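Side-chain contact in ribonucleoside-diphosphate reductase subunit beta (Clostridium botulinum, PDB 6ZJK), which is the iron-binding R2 subunit of ribonucleotide reductase and probably supplies the radical that starts ribonucleotide reduction in its partner subunit: residues S145-T150 against T229-I234. Numbering follows the deposited sequence.
Sequences SYILDT and TIFKYI
I147 and I230 face each other across two nearly antiparallel helical segments, 145-150 and 229-234. The axes run at 172° and come no nearer than 12.5 Å. The CA atoms nearest each other across the segments are those of I147 and I230, 9.0 Å apart. Such a wide gap is bridged by side chains alone. The two isoleucines reach toward each other tip to tip, and I147 CG1 lies 3.7 Å from I230 CD1. In I230, CG1 is anti to the carbonyl carbon (chi1 -71°) and the chain continues extended, which carries CD1 out to this meeting point. The same methyl comes to the edge of the Y146 ring, near its plane, 4.1 Å from Y146 CD2. It therefore touches both an aliphatic branch and a ring edge. I147 CD1 also approaches the F231 ring obliquely, 4.4 Å from F231 CE2. The Y146 hydroxyl bonds to the backbone O of I76, which ties down the far end of that ring. F231 stacks on F215 of helix 190-220. Helices 124-151 and 225-255 both carry iron ligands: E137 and H140 on the first, E238 and H241 on the second. The contact joins these two helices of the R2 helical bundle. No hydrogen bond crosses it, and its small, mostly buried interface depends on apolar packing, most of it around I230 CD1, with I147 CD1 on F231 beside it.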
loop_
_atom_site.group_PDB
_atom_site.type_symbol
_atom_site.label_atom_id
_atom_site.label_comp_id
_atom_site.label_asym_id
_atom_site.label_seq_id
_atom_site.Cartn_x
_atom_site.Cartn_y
_atom_site.Cartn_z
ATOM N N SER A 145 -13.524 2.466 12.380
ATOM C CA SER A 145 -13.101 2.644 13.766
ATOM C C SER A 145 -13.408 4.059 14.253
ATOM O O SER A 145 -13.824 4.254 15.403
ATOM C CB SER A 145 -11.608 2.330 13.918
ATOM O OG SER A 145 -11.402 0.972 14.293
ATOM N N TYR A 146 -13.179 5.028 13.396
ATOM C CA TYR A 146 -13.443 6.397 13.711
ATOM C C TYR A 146 -14.928 6.652 13.948
ATOM O O TYR A 146 -15.261 7.355 14.833
ATOM C CB TYR A 146 -12.920 7.328 12.654
ATOM C CG TYR A 146 -13.366 8.742 12.757
ATOM C CD1 TYR A 146 -13.124 9.481 13.853
ATOM C CD2 TYR A 146 -13.984 9.355 11.735
ATOM C CE1 TYR A 146 -13.509 10.769 13.933
ATOM C CE2 TYR A 146 -14.374 10.651 11.805
ATOM C CZ TYR A 146 -14.142 11.349 12.916
ATOM O OH TYR A 146 -14.520 12.630 12.989
ATOM N N ILE A 147 -15.796 6.118 13.103
ATOM C CA ILE A 147 -17.245 6.271 13.306
ATOM C C ILE A 147 -17.668 5.675 14.653
ATOM O O ILE A 147 -18.349 6.325 15.454
ATOM C CB ILE A 147 -18.040 5.651 12.144
ATOM C CG1 ILE A 147 -17.860 6.480 10.866
ATOM C CG2 ILE A 147 -19.541 5.516 12.513
ATOM C CD1 ILE A 147 -18.395 5.816 9.587
ATOM N N LEU A 148 -17.282 4.419 14.905
ATOM C CA LEU A 148 -17.795 3.694 16.058
ATOM C C LEU A 148 -17.265 4.254 17.367
ATOM O O LEU A 148 -17.983 4.253 18.381
ATOM C CB LEU A 148 -17.483 2.202 15.926
ATOM C CG LEU A 148 -18.158 1.461 14.771
ATOM C CD1 LEU A 148 -17.730 0.014 14.870
ATOM C CD2 LEU A 148 -19.739 1.595 14.796
ATOM N N ASP A 149 -15.993 4.691 17.380
ATOM C CA ASP A 149 -15.410 5.248 18.590
ATOM C C ASP A 149 -15.981 6.623 18.894
ATOM O O ASP A 149 -15.957 7.052 20.053
ATOM C CB ASP A 149 -13.880 5.327 18.457
ATOM C CG ASP A 149 -13.189 5.582 19.791
ATOM O OD1 ASP A 149 -13.396 4.790 20.746
ATOM O OD2 ASP A 149 -12.434 6.571 19.888
ATOM N N THR A 150 -16.511 7.317 17.885
ATOM C CA THR A 150 -16.999 8.668 18.129
ATOM C C THR A 150 -18.482 8.717 18.478
ATOM O O THR A 150 -18.859 9.440 19.409
ATOM C CB THR A 150 -16.707 9.560 16.925
ATOM O OG1 THR A 150 -15.300 9.583 16.720
ATOM C CG2 THR A 150 -17.174 10.974 17.206
ATOM N N THR A 229 -21.641 11.120 4.580
ATOM C CA THR A 229 -20.541 11.828 3.920
ATOM C C THR A 229 -19.275 10.975 3.854
ATOM O O THR A 229 -18.631 10.888 2.798
ATOM C CB THR A 229 -20.280 13.166 4.612
ATOM O OG1 THR A 229 -21.457 13.979 4.481
ATOM C CG2 THR A 229 -19.122 13.884 3.958
ATOM N N ILE A 230 -18.906 10.318 4.956
ATOM C CA ILE A 230 -17.783 9.384 4.893
ATOM C C ILE A 230 -18.020 8.324 3.812
ATOM O O ILE A 230 -17.112 8.017 3.030
ATOM C CB ILE A 230 -17.528 8.747 6.273
ATOM C CG1 ILE A 230 -16.949 9.790 7.228
ATOM C CG2 ILE A 230 -16.573 7.572 6.172
ATOM C CD1 ILE A 230 -16.732 9.275 8.682
ATOM N N PHE A 231 -19.250 7.778 3.713
ATOM C CA PHE A 231 -19.469 6.729 2.721
ATOM C C PHE A 231 -19.427 7.260 1.286
ATOM O O PHE A 231 -19.097 6.496 0.380
ATOM C CB PHE A 231 -20.774 5.954 3.003
ATOM C CG PHE A 231 -20.578 4.852 4.017
ATOM C CD1 PHE A 231 -19.972 3.653 3.638
ATOM C CD2 PHE A 231 -20.898 5.047 5.365
ATOM C CE1 PHE A 231 -19.717 2.641 4.582
ATOM C CE2 PHE A 231 -20.659 4.037 6.324
ATOM C CZ PHE A 231 -20.065 2.837 5.931
ATOM N N LYS A 232 -19.734 8.541 1.052
ATOM C CA LYS A 232 -19.543 9.104 -0.284
ATOM C C LYS A 232 -18.072 9.102 -0.681
ATOM O O LYS A 232 -17.739 8.887 -1.855
ATOM C CB LYS A 232 -20.101 10.524 -0.363
ATOM C CG LYS A 232 -21.623 10.615 -0.300
ATOM C CD LYS A 232 -22.043 12.070 -0.245
ATOM C CE LYS A 232 -23.539 12.220 -0.146
ATOM N NZ LYS A 232 -23.972 13.649 -0.212
ATOM N N TYR A 233 -17.169 9.364 0.275
ATOM C CA TYR A 233 -15.749 9.332 -0.061
ATOM C C TYR A 233 -15.293 7.918 -0.384
ATOM O O TYR A 233 -14.528 7.701 -1.337
ATOM C CB TYR A 233 -14.917 9.924 1.084
ATOM C CG TYR A 233 -14.883 11.428 1.080
ATOM C CD1 TYR A 233 -13.962 12.119 0.283
ATOM C CD2 TYR A 233 -15.769 12.163 1.849
ATOM C CE1 TYR A 233 -13.925 13.498 0.269
ATOM C CE2 TYR A 233 -15.736 13.548 1.851
ATOM C CZ TYR A 233 -14.804 14.211 1.064
ATOM O OH TYR A 233 -14.772 15.589 1.054
ATOM N N ILE A 234 -15.816 6.971 0.336
ATOM C CA ILE A 234 -15.481 5.605 0.103
ATOM C C ILE A 234 -16.016 5.177 -1.261
ATOM O O ILE A 234 -15.380 4.479 -1.945
ATOM C CB ILE A 234 -16.066 4.703 1.164
ATOM C CG1 ILE A 234 -15.553 5.078 2.557
ATOM C CG2 ILE A 234 -15.727 3.275 0.918
ATOM C CD1 ILE A 234 -15.856 4.039 3.579
#